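Local coordinates for protein transcriptional regulator, LuxR family (Burkholderia thailandensis, PDB 3MQQ) that probably regulates transcription as a DNA-binding protein of the LuxR family, this chain being its PAS domain, at residues Phe9-Gly15 against Asp26-Leu31; Ser19-Ile24 against Ser46-Tyr51; Gly72-Arg78 against Trp89-Arg95. All coordinates share one frame; numbering follows the deposited sequence.

Contact 1 (Phe9-Gly15 against Asp26-Leu31); sequences FHLAPIG and DCNDEL
The Phe9 ring lies obliquely against the peptide of Cys27, its CE2 coming 3.4 Å from Cys27 C, while Cys27 N and His10 NE2 lie at the ring's edge, near its plane. Phe9 in turn covers one face of the His10 imidazole, with CD2 over the centre of that ring, and a water sits at the imidazole edge. That water accepts from Asp29 N and donates to His10 O.

The third flat group, the amide of Asn28, carries the polar part of the contact. CG sits in the crowded position between backbone N and carbonyl carbon (chi1 64°), which turns the amide into the bend of Phe9-Gly15. There ND2 spends both hydrogens in the amide plane: one on Phe9 O at 3.0 Å, approached nearly along the C=O axis, the other on Ile14 O at 2.9 Å, in the carbonyl plane. Two carbonyls five residues apart, one in the helix and one beyond it, are thus pinned by a single nitrogen. OD1 faces the other way and takes Leu31 N at 3.1 Å as a side-chain N-cap, and also Leu16 N, so the amide's rotation is fixed from both ends. Beside it, Glu30 CG packs 3.4 Å from Ile14 C, and a second water joins His10 O and Ala12 O to Glu30 N.

Asp26 OD2 bonds to Tyr5 OH of the second subunit, whose ring also meets Phe9, so this corner of the PAS domain belongs to the dimer interface. Within the chain, the contact ties the end of helix 5-11 and the start of strand 15-20 to the junction of strand 23-27 with helix 29-34; helix 39-42 touches His10, Cys27 and Leu31.

Contact 2 (Ser19-Ile24 against Ser46-Tyr51); sequences SRDRVI and SFEVLY. With NA (sodium ion), chain K; EOH (ethanol), chain H.
Arg22 leaves its backbone with CB 4.1 Å from Phe47 CD2 and runs on towards Tyr51. The chain bends at chi3 (77°), and NH1 then donates to the O of a bound ethanol, probably from the crystallisation liquor, in a nearly straight bond of 2.8 Å. NH1 also bonds to Phe57 O, and the Phe57 ring makes a cation-pi contact with the guanidinium. Tyr51 OH approaches the same ethanol oxygen at roughly a right angle to NH1, very close and with either the donor; a clash at Arg22 NE leaves the ethanol's placement doubtful.

On the backbone, Phe47 N donates to Arg22 O at 2.8 Å beside the single bridge of Val23 with Ser46. Ser46 OG accepts from Glu48 N, an ST turn opening the 3-10 segment. The Ile24 and Phe47 side chains cross at about a right angle, with Ile24 CG1 3.8 Å from Phe47 CE1. Ser19 CB touches Phe47 CE2, and Ser19 OG binds a sodium ion at 2.7 Å, with a water, Leu103 O and Ala104 O.

Loop 46-51 is thus held against the type I' turn (Arg20 to Val23) joining neighbouring strands 15-20 and 23-27 of the PAS sheet, with helix 54-71 (Phe57) and strand 106-112 (Trp108) packed on Phe47.

Contact 3 (Gly72-Arg78 against Trp89-Arg95); sequences GSYADDR and WCHVTGR
Strands 74-78 and 89-95 run antiparallel, their axes 4.6 Å apart at 170°, with hydrogen-bonded pairs Tyr74-Gly94, Asp76-Val92 and Arg78-Cys90 and non-hydrogen-bonded pairs Ala75-Thr93 and Asp77-His91.

On the face bearing Tyr74, Asp76, Arg78 and Val92, the side chain of Arg78 folds back twice, at chi2 (-74°) and chi3 (-73°), bringing its guanidinium over Val92. CG2 of Val92 sits 3.4 Å above the guanidinium plane, offset toward the rim. The same group grips Asp76 side-on within the strand: NE meets OD1 at 2.7 Å on the syn lone pair, and NH2 reaches OD2 at 3.0 Å. Tyr74 OH donates to OD2 as well, in a very short bond, so the carboxylate is held from two sides; Arg78 NH1 turns instead to Tyr51 OH.

On the other face Ala75 CB rests 3.8 Å from Thr93 CG2, while Thr93 OG1 bonds to Thr109. At the open end of the pair Arg95 NE donates to Gly72 O at 3.1 Å from above the carbonyl plane, and its NH1 reaches Glu30 of the second subunit.

This is the beta hairpin that closes one edge of the five-stranded antiparallel PAS sheet, order 2-1-5-4-3, with helix 54-71 lying over Tyr74.

All three contacts reach one antiparallel sheet but at different places. Contacts 1 and 2 are buried and share strand 23-27, meeting where Leu31 packs on Ile24; contact 3, partly buried, pairs strands 74-81 and 87-96 at the sheet's opposite edge. Their chemistry differs accordingly: an asparagine amide closing a loop and capping a helix in contact 1, aromatic packing with an arginine tip and a metal in contact 2, regular strand pairing with a salt bridge in contact 3. Contacts 2 and 3 meet through a tyrosine-arginine hydrogen bond. Contacts 1 and 3 do not touch within the chain, but contact 3 of one subunit meets contact 1 of the other, whereas contact 2 stays within its own chain.

Contact 1 (Phe9-Gly15 against Asp26-Leu31)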
loop_
_atom_site.group_PDB
_atom_site.type_symbol
_atom_site.label_atom_id
_atom_site.label_comp_id
_atom_site.label_asym_id
_atom_site.label_seq_id
_atom_site.Cartn_x
_atom_site.Cartn_y
_atom_site.Cartn_z
ATOM N N PHE B 9 -5.662 7.845 -4.415
ATOM C CA PHE B 9 -5.975 6.492 -4.903
ATOM C C PHE B 9 -5.325 6.265 -6.287
ATOM O O PHE B 9 -4.660 5.261 -6.520
ATOM C CB PHE B 9 -7.491 6.324 -4.993
ATOM C CG PHE B 9 -7.933 4.973 -5.501
ATOM C CD1 PHE B 9 -8.120 3.918 -4.613
ATOM C CD2 PHE B 9 -8.180 4.769 -6.855
ATOM C CE1 PHE B 9 -8.558 2.650 -5.075
ATOM C CE2 PHE B 9 -8.639 3.511 -7.328
ATOM C CZ PHE B 9 -8.820 2.452 -6.421
ATOM N N HIS B 10 -5.541 7.203 -7.196
ATOM C CA HIS B 10 -4.994 7.067 -8.549
ATOM C C HIS B 10 -3.490 7.262 -8.715
ATOM O O HIS B 10 -2.907 6.731 -9.677
ATOM C CB HIS B 10 -5.814 7.915 -9.520
ATOM C CG HIS B 10 -7.156 7.318 -9.806
ATOM N ND1 HIS B 10 -8.338 7.894 -9.392
ATOM C CD2 HIS B 10 -7.499 6.160 -10.420
ATOM C CE1 HIS B 10 -9.353 7.138 -9.777
ATOM N NE2 HIS B 10 -8.869 6.081 -10.402
ATOM N N LEU B 11 -2.876 7.997 -7.791
ATOM C CA LEU B 11 -1.434 8.313 -7.818
ATOM C C LEU B 11 -0.602 7.239 -7.117
ATOM O O LEU B 11 0.619 7.173 -7.325
ATOM C CB LEU B 11 -1.170 9.655 -7.108
ATOM C CG LEU B 11 0.234 10.283 -7.091
ATOM C CD1 LEU B 11 0.643 10.683 -8.513
ATOM C CD2 LEU B 11 0.288 11.484 -6.151
ATOM N N ALA B 12 -1.250 6.436 -6.263
ATOM C CA ALA B 12 -0.530 5.526 -5.355
ATOM C C ALA B 12 0.443 4.628 -6.079
ATOM O O ALA B 12 0.129 4.100 -7.116
ATOM C CB ALA B 12 -1.519 4.672 -4.535
ATOM N N PRO B 13 1.640 4.427 -5.504
ATOM C CA PRO B 13 2.719 3.679 -6.126
ATOM C C PRO B 13 2.541 2.173 -6.024
ATOM O O PRO B 13 3.451 1.410 -6.407
ATOM C CB PRO B 13 3.945 4.096 -5.304
ATOM C CG PRO B 13 3.405 4.500 -3.991
ATOM C CD PRO B 13 2.029 5.054 -4.236
ATOM N N ILE B 14 1.431 1.766 -5.425
ATOM C CA ILE B 14 1.057 0.353 -5.347
ATOM C C ILE B 14 -0.327 0.175 -5.958
ATOM O O ILE B 14 -1.136 1.110 -6.016
ATOM C CB ILE B 14 1.034 -0.193 -3.899
ATOM C CG1 ILE B 14 0.021 0.577 -3.047
ATOM C CG2 ILE B 14 2.440 -0.185 -3.288
ATOM C CD1 ILE B 14 -0.164 0.011 -1.686
ATOM N N GLY B 15 -0.598 -1.041 -6.390
ATOM C CA GLY B 15 -1.900 -1.354 -6.951
ATOM C C GLY B 15 -2.960 -1.313 -5.876
ATOM O O GLY B 15 -2.769 -1.847 -4.781
ATOM N N ASP B 26 -13.263 -0.872 -8.544
ATOM C CA ASP B 26 -12.440 0.248 -8.976
ATOM C C ASP B 26 -11.001 -0.133 -8.731
ATOM O O ASP B 26 -10.721 -0.968 -7.876
ATOM C CB ASP B 26 -12.820 1.537 -8.236
ATOM C CG ASP B 26 -12.290 2.793 -8.908
ATOM O OD1 ASP B 26 -11.724 2.738 -10.028
ATOM O OD2 ASP B 26 -12.465 3.879 -8.314
ATOM N N CYS B 27 -10.098 0.451 -9.513
ATOM C CA CYS B 27 -8.686 0.186 -9.317
ATOM C C CYS B 27 -7.893 1.351 -9.882
ATOM O O CYS B 27 -8.419 2.232 -10.590
ATOM C CB CYS B 27 -8.239 -1.161 -9.964
ATOM S SG CYS B 27 -8.135 -1.147 -11.803
ATOM N N ASN B 28 -6.618 1.367 -9.554
ATOM C CA ASN B 28 -5.752 2.408 -10.066
ATOM C C ASN B 28 -4.860 1.949 -11.226
ATOM O O ASN B 28 -4.824 0.737 -11.580
ATOM C CB ASN B 28 -4.931 3.076 -8.925
ATOM C CG ASN B 28 -3.969 2.130 -8.228
ATOM O OD1 ASN B 28 -3.787 0.969 -8.615
ATOM N ND2 ASN B 28 -3.327 2.647 -7.183
ATOM N N ASP B 29 -4.130 2.921 -11.786
ATOM C CA ASP B 29 -3.237 2.662 -12.929
ATOM C C ASP B 29 -2.110 1.699 -12.535
ATOM O O ASP B 29 -1.674 0.904 -13.353
ATOM C CB ASP B 29 -2.686 3.962 -13.546
ATOM C CG ASP B 29 -3.630 4.583 -14.574
ATOM O OD1 ASP B 29 -4.643 3.953 -14.955
ATOM O OD2 ASP B 29 -3.346 5.698 -15.050
ATOM N N GLU B 30 -1.627 1.765 -11.282
ATOM C CA GLU B 30 -0.571 0.844 -10.867
ATOM C C GLU B 30 -1.014 -0.612 -10.945
ATOM O O GLU B 30 -0.207 -1.483 -11.354
ATOM C CB GLU B 30 -0.024 1.190 -9.472
ATOM C CG GLU B 30 1.226 0.362 -8.998
ATOM C CD GLU B 30 2.424 0.436 -9.926
ATOM O OE1 GLU B 30 2.631 1.484 -10.562
ATOM O OE2 GLU B 30 3.189 -0.565 -9.992
ATOM N N LEU B 31 -2.251 -0.894 -10.532
ATOM C CA LEU B 31 -2.772 -2.277 -10.650
ATOM C C LEU B 31 -2.755 -2.736 -12.108
ATOM O O LEU B 31 -2.317 -3.867 -12.410
ATOM C CB LEU B 31 -4.180 -2.412 -10.067
ATOM C CG LEU B 31 -4.567 -3.899 -10.081
ATOM C CD1 LEU B 31 -3.913 -4.674 -8.916
ATOM C CD2 LEU B 31 -6.076 -4.088 -10.113
HETATM O O HOH W 1 -1.455 4.389 -9.519
HETATM O O HOH W 2 -4.696 5.537 -11.495
#

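Contact 2 (Ser19-Ile24 against Ser46-Tyr51)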
loop_
_atom_site.group_PDB
_atom_site.type_symbol
_atom_site.label_atom_id
_atom_site.label_comp_id
_atom_site.label_asym_id
_atom_site.label_seq_id
_atom_site.Cartn_x
_atom_site.Cartn_y
_atom_site.Cartn_z
ATOM N N SER B 19 -13.099 -3.490 -3.824
ATOM C CA SER B 19 -13.718 -4.755 -4.271
ATOM C C SER B 19 -15.126 -4.905 -3.704
ATOM O O SER B 19 -15.573 -4.153 -2.804
ATOM C CB SER B 19 -12.865 -5.944 -3.834
ATOM O OG SER B 19 -12.996 -6.130 -2.413
ATOM N N ARG B 20 -15.836 -5.873 -4.277
ATOM C CA ARG B 20 -17.115 -6.338 -3.720
ATOM C C ARG B 20 -17.316 -7.749 -4.241
ATOM O O ARG B 20 -17.247 -7.978 -5.451
ATOM C CB ARG B 20 -18.267 -5.405 -4.109
ATOM C CG ARG B 20 -19.580 -5.782 -3.495
ATOM C CD ARG B 20 -20.475 -4.549 -3.340
ATOM N NE ARG B 20 -20.997 -3.979 -4.590
ATOM C CZ ARG B 20 -21.224 -4.636 -5.731
ATOM N NH1 ARG B 20 -21.725 -3.980 -6.769
ATOM N NH2 ARG B 20 -20.943 -5.926 -5.863
ATOM N N ASP B 21 -17.519 -8.688 -3.318
ATOM C CA ASP B 21 -17.677 -10.116 -3.647
ATOM C C ASP B 21 -16.615 -10.662 -4.620
ATOM O O ASP B 21 -16.920 -11.408 -5.565
ATOM C CB ASP B 21 -19.095 -10.359 -4.152
ATOM C CG ASP B 21 -20.141 -9.875 -3.171
ATOM O OD1 ASP B 21 -19.876 -9.893 -1.945
ATOM O OD2 ASP B 21 -21.225 -9.477 -3.624
ATOM N N ARG B 22 -15.372 -10.277 -4.354
ATOM C CA ARG B 22 -14.195 -10.722 -5.098
ATOM C C ARG B 22 -14.186 -10.221 -6.543
ATOM O O ARG B 22 -13.534 -10.823 -7.398
ATOM C CB ARG B 22 -13.957 -12.249 -5.021
ATOM C CG ARG B 22 -14.104 -12.851 -3.612
ATOM C CD ARG B 22 -13.669 -14.304 -3.608
ATOM N NE ARG B 22 -12.210 -14.410 -3.620
ATOM C CZ ARG B 22 -11.542 -15.557 -3.722
ATOM N NH1 ARG B 22 -10.208 -15.564 -3.722
ATOM N NH2 ARG B 22 -12.207 -16.688 -3.828
ATOM N N VAL B 23 -14.944 -9.148 -6.798
ATOM C CA VAL B 23 -14.921 -8.454 -8.069
ATOM C C VAL B 23 -14.268 -7.074 -7.877
ATOM O O VAL B 23 -14.503 -6.395 -6.871
ATOM C CB VAL B 23 -16.331 -8.288 -8.635
ATOM C CG1 VAL B 23 -16.306 -7.470 -9.963
ATOM C CG2 VAL B 23 -16.932 -9.683 -8.880
ATOM N N ILE B 24 -13.452 -6.668 -8.847
ATOM C CA ILE B 24 -12.809 -5.357 -8.808
ATOM C C ILE B 24 -13.830 -4.289 -9.227
ATOM O O ILE B 24 -14.246 -4.266 -10.377
ATOM C CB ILE B 24 -11.652 -5.298 -9.793
ATOM C CG1 ILE B 24 -10.546 -6.311 -9.416
ATOM C CG2 ILE B 24 -11.132 -3.862 -9.931
ATOM C CD1 ILE B 24 -9.427 -6.387 -10.499
ATOM N N SER B 46 -13.761 -10.338 -12.079
ATOM C CA SER B 46 -13.474 -11.199 -10.903
ATOM C C SER B 46 -11.962 -11.261 -10.641
ATOM O O SER B 46 -11.179 -11.346 -11.581
ATOM C CB SER B 46 -13.982 -12.626 -11.106
ATOM O OG SER B 46 -13.607 -13.424 -9.983
ATOM N N PHE B 47 -11.549 -11.192 -9.375
ATOM C CA PHE B 47 -10.155 -11.473 -9.011
ATOM C C PHE B 47 -9.668 -12.799 -9.585
ATOM O O PHE B 47 -8.476 -12.979 -9.776
ATOM C CB PHE B 47 -10.022 -11.536 -7.507
ATOM C CG PHE B 47 -9.896 -10.206 -6.826
ATOM C CD1 PHE B 47 -8.967 -9.242 -7.253
ATOM C CD2 PHE B 47 -10.632 -9.957 -5.693
ATOM C CE1 PHE B 47 -8.830 -8.030 -6.554
ATOM C CE2 PHE B 47 -10.497 -8.748 -4.980
ATOM C CZ PHE B 47 -9.602 -7.792 -5.415
ATOM N N GLU B 48 -10.579 -13.737 -9.862
ATOM C CA GLU B 48 -10.178 -15.086 -10.352
ATOM C C GLU B 48 -9.187 -15.045 -11.526
ATOM O O GLU B 48 -8.293 -15.904 -11.651
ATOM C CB GLU B 48 -11.448 -15.864 -10.766
ATOM C CG GLU B 48 -11.281 -17.322 -11.276
ATOM C CD GLU B 48 -12.632 -17.970 -11.658
ATOM O OE1 GLU B 48 -12.661 -19.197 -11.901
ATOM O OE2 GLU B 48 -13.672 -17.258 -11.726
ATOM N N VAL B 49 -9.344 -14.040 -12.384
ATOM C CA VAL B 49 -8.508 -13.937 -13.595
ATOM C C VAL B 49 -7.042 -13.569 -13.295
ATOM O O VAL B 49 -6.176 -13.730 -14.142
ATOM C CB VAL B 49 -9.149 -13.005 -14.686
ATOM C CG1 VAL B 49 -10.494 -13.536 -15.097
ATOM C CG2 VAL B 49 -9.261 -11.541 -14.239
ATOM N N LEU B 50 -6.804 -13.064 -12.092
ATOM C CA LEU B 50 -5.495 -12.584 -11.689
ATOM C C LEU B 50 -4.723 -13.733 -11.064
ATOM O O LEU B 50 -3.542 -13.624 -10.849
ATOM C CB LEU B 50 -5.604 -11.428 -10.692
ATOM C CG LEU B 50 -6.437 -10.195 -11.051
ATOM C CD1 LEU B 50 -6.522 -9.275 -9.829
ATOM C CD2 LEU B 50 -5.900 -9.455 -12.268
ATOM N N TYR B 51 -5.414 -14.830 -10.746
ATOM C CA TYR B 51 -4.773 -16.007 -10.160
ATOM C C TYR B 51 -4.233 -16.948 -11.237
ATOM O O TYR B 51 -4.712 -16.934 -12.380
ATOM C CB TYR B 51 -5.763 -16.755 -9.242
ATOM C CG TYR B 51 -6.011 -16.077 -7.913
ATOM C CD1 TYR B 51 -5.193 -16.348 -6.804
ATOM C CD2 TYR B 51 -7.035 -15.124 -7.764
ATOM C CE1 TYR B 51 -5.396 -15.722 -5.555
ATOM C CE2 TYR B 51 -7.244 -14.493 -6.519
ATOM C CZ TYR B 51 -6.417 -14.784 -5.433
ATOM O OH TYR B 51 -6.624 -14.162 -4.228
HETATM NA NA NA K . -14.244 -8.574 -2.258
HETATM C C1 EOH H . -9.366 -11.997 -3.283
HETATM C C2 EOH H . -10.814 -12.178 -2.927
HETATM O O EOH H . -8.867 -13.137 -3.914
HETATM O O HOH W 3 -15.451 -13.127 -8.275
HETATM O O HOH W 4 -12.052 -10.129 -2.015
#

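Contact 3 (Gly72-Arg78 against Trp89-Arg95)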
loop_
_atom_site.group_PDB
_atom_site.type_symbol
_atom_site.label_atom_id
_atom_site.label_comp_id
_atom_site.label_asym_id
_atom_site.label_seq_id
_atom_site.Cartn_x
_atom_site.Cartn_y
_atom_site.Cartn_z
ATOM N N GLY B 72 -9.324 -9.281 11.225
ATOM C CA GLY B 72 -9.849 -8.039 10.676
ATOM C C GLY B 72 -9.011 -7.458 9.552
ATOM O O GLY B 72 -9.342 -6.408 9.009
ATOM N N SER B 73 -7.927 -8.145 9.201
ATOM C CA SER B 73 -7.090 -7.767 8.046
ATOM C C SER B 73 -6.337 -8.994 7.571
ATOM O O SER B 73 -6.307 -10.019 8.254
ATOM C CB SER B 73 -6.134 -6.609 8.370
ATOM O OG SER B 73 -5.005 -7.033 9.122
ATOM N N TYR B 74 -5.738 -8.880 6.392
ATOM C CA TYR B 74 -5.097 -10.012 5.772
ATOM C C TYR B 74 -3.891 -9.537 4.980
ATOM O O TYR B 74 -3.957 -8.519 4.324
ATOM C CB TYR B 74 -6.065 -10.684 4.813
ATOM C CG TYR B 74 -5.464 -11.879 4.125
ATOM C CD1 TYR B 74 -5.442 -13.120 4.756
ATOM C CD2 TYR B 74 -4.869 -11.761 2.866
ATOM C CE1 TYR B 74 -4.872 -14.220 4.145
ATOM C CE2 TYR B 74 -4.296 -12.866 2.242
ATOM C CZ TYR B 74 -4.304 -14.087 2.890
ATOM O OH TYR B 74 -3.748 -15.182 2.302
ATOM N N ALA B 75 -2.802 -10.299 5.051
ATOM C CA ALA B 75 -1.663 -10.028 4.191
ATOM C C ALA B 75 -0.985 -11.345 3.873
ATOM O O ALA B 75 -0.896 -12.267 4.722
ATOM C CB ALA B 75 -0.674 -9.055 4.864
ATOM N N ASP B 76 -0.548 -11.461 2.617
ATOM C CA ASP B 76 0.333 -12.554 2.254
ATOM C C ASP B 76 1.220 -12.220 1.056
ATOM O O ASP B 76 1.198 -11.134 0.525
ATOM C CB ASP B 76 -0.468 -13.847 1.964
ATOM C CG ASP B 76 -1.212 -13.792 0.647
ATOM O OD1 ASP B 76 -0.790 -13.028 -0.248
ATOM O OD2 ASP B 76 -2.219 -14.515 0.479
ATOM N N ASP B 77 2.055 -13.189 0.683
ATOM C CA ASP B 77 2.703 -13.143 -0.638
ATOM C C ASP B 77 2.166 -14.328 -1.400
ATOM O O ASP B 77 2.060 -15.423 -0.828
ATOM C CB ASP B 77 4.209 -13.327 -0.462
ATOM C CG ASP B 77 4.814 -12.242 0.375
ATOM O OD1 ASP B 77 4.507 -11.060 0.119
ATOM O OD2 ASP B 77 5.568 -12.575 1.314
ATOM N N ARG B 78 1.843 -14.130 -2.677
ATOM C CA ARG B 78 1.467 -15.267 -3.506
ATOM C C ARG B 78 1.831 -15.071 -4.945
ATOM O O ARG B 78 2.127 -13.971 -5.386
ATOM C CB ARG B 78 -0.024 -15.583 -3.398
ATOM C CG ARG B 78 -0.909 -14.780 -4.344
ATOM C CD ARG B 78 -1.041 -13.337 -3.872
ATOM N NE ARG B 78 -1.888 -13.264 -2.696
ATOM C CZ ARG B 78 -3.213 -13.164 -2.724
ATOM N NH1 ARG B 78 -3.872 -13.119 -3.876
ATOM N NH2 ARG B 78 -3.882 -13.117 -1.599
ATOM N N TRP B 89 5.417 -13.060 -8.431
ATOM C CA TRP B 89 5.128 -12.957 -7.011
ATOM C C TRP B 89 4.599 -11.564 -6.677
ATOM O O TRP B 89 5.127 -10.555 -7.148
ATOM C CB TRP B 89 6.393 -13.217 -6.213
ATOM C CG TRP B 89 6.687 -14.673 -6.090
ATOM C CD1 TRP B 89 7.429 -15.447 -6.941
ATOM C CD2 TRP B 89 6.242 -15.538 -5.048
ATOM N NE1 TRP B 89 7.477 -16.743 -6.484
ATOM C CE2 TRP B 89 6.767 -16.823 -5.314
ATOM C CE3 TRP B 89 5.451 -15.354 -3.907
ATOM C CZ2 TRP B 89 6.512 -17.919 -4.494
ATOM C CZ3 TRP B 89 5.216 -16.434 -3.082
ATOM C CH2 TRP B 89 5.747 -17.704 -3.376
ATOM N N CYS B 90 3.542 -11.551 -5.871
ATOM C CA CYS B 90 2.852 -10.328 -5.513
ATOM C C CYS B 90 2.540 -10.296 -4.023
ATOM O O CYS B 90 2.010 -11.247 -3.489
ATOM C CB CYS B 90 1.532 -10.296 -6.313
ATOM S SG CYS B 90 0.587 -8.783 -6.303
ATOM N N HIS B 91 2.822 -9.181 -3.339
ATOM C CA HIS B 91 2.406 -9.063 -1.939
ATOM C C HIS B 91 1.030 -8.442 -1.937
ATOM O O HIS B 91 0.804 -7.452 -2.615
ATOM C CB HIS B 91 3.341 -8.113 -1.158
ATOM C CG HIS B 91 2.998 -7.998 0.300
ATOM N ND1 HIS B 91 2.607 -6.818 0.904
ATOM C CD2 HIS B 91 3.015 -8.931 1.278
ATOM C CE1 HIS B 91 2.384 -7.045 2.190
ATOM N NE2 HIS B 91 2.630 -8.317 2.440
ATOM N N VAL B 92 0.095 -9.048 -1.207
ATOM C CA VAL B 92 -1.310 -8.621 -1.236
ATOM C C VAL B 92 -1.770 -8.360 0.180
ATOM O O VAL B 92 -1.475 -9.130 1.080
ATOM C CB VAL B 92 -2.266 -9.639 -1.922
ATOM C CG1 VAL B 92 -3.751 -9.129 -1.892
ATOM C CG2 VAL B 92 -1.854 -9.818 -3.371
ATOM N N THR B 93 -2.425 -7.218 0.393
ATOM C CA THR B 93 -3.036 -6.953 1.702
ATOM C C THR B 93 -4.489 -6.596 1.502
ATOM O O THR B 93 -4.873 -6.108 0.456
ATOM C CB THR B 93 -2.317 -5.858 2.567
ATOM O OG1 THR B 93 -2.691 -4.539 2.157
ATOM C CG2 THR B 93 -0.790 -5.999 2.561
ATOM N N GLY B 94 -5.318 -6.847 2.503
ATOM C CA GLY B 94 -6.731 -6.503 2.345
ATOM C C GLY B 94 -7.410 -6.259 3.671
ATOM O O GLY B 94 -7.029 -6.812 4.693
ATOM N N ARG B 95 -8.368 -5.333 3.665
ATOM C CA ARG B 95 -9.256 -5.203 4.804
ATOM C C ARG B 95 -10.688 -5.140 4.324
ATOM O O ARG B 95 -11.033 -4.302 3.500
ATOM C CB ARG B 95 -8.934 -3.959 5.643
ATOM C CG ARG B 95 -9.838 -3.909 6.887
ATOM C CD ARG B 95 -9.375 -2.912 7.902
ATOM N NE ARG B 95 -8.404 -3.459 8.846
ATOM C CZ ARG B 95 -7.274 -2.850 9.183
ATOM N NH1 ARG B 95 -6.464 -3.404 10.083
ATOM N NH2 ARG B 95 -6.953 -1.680 8.628
#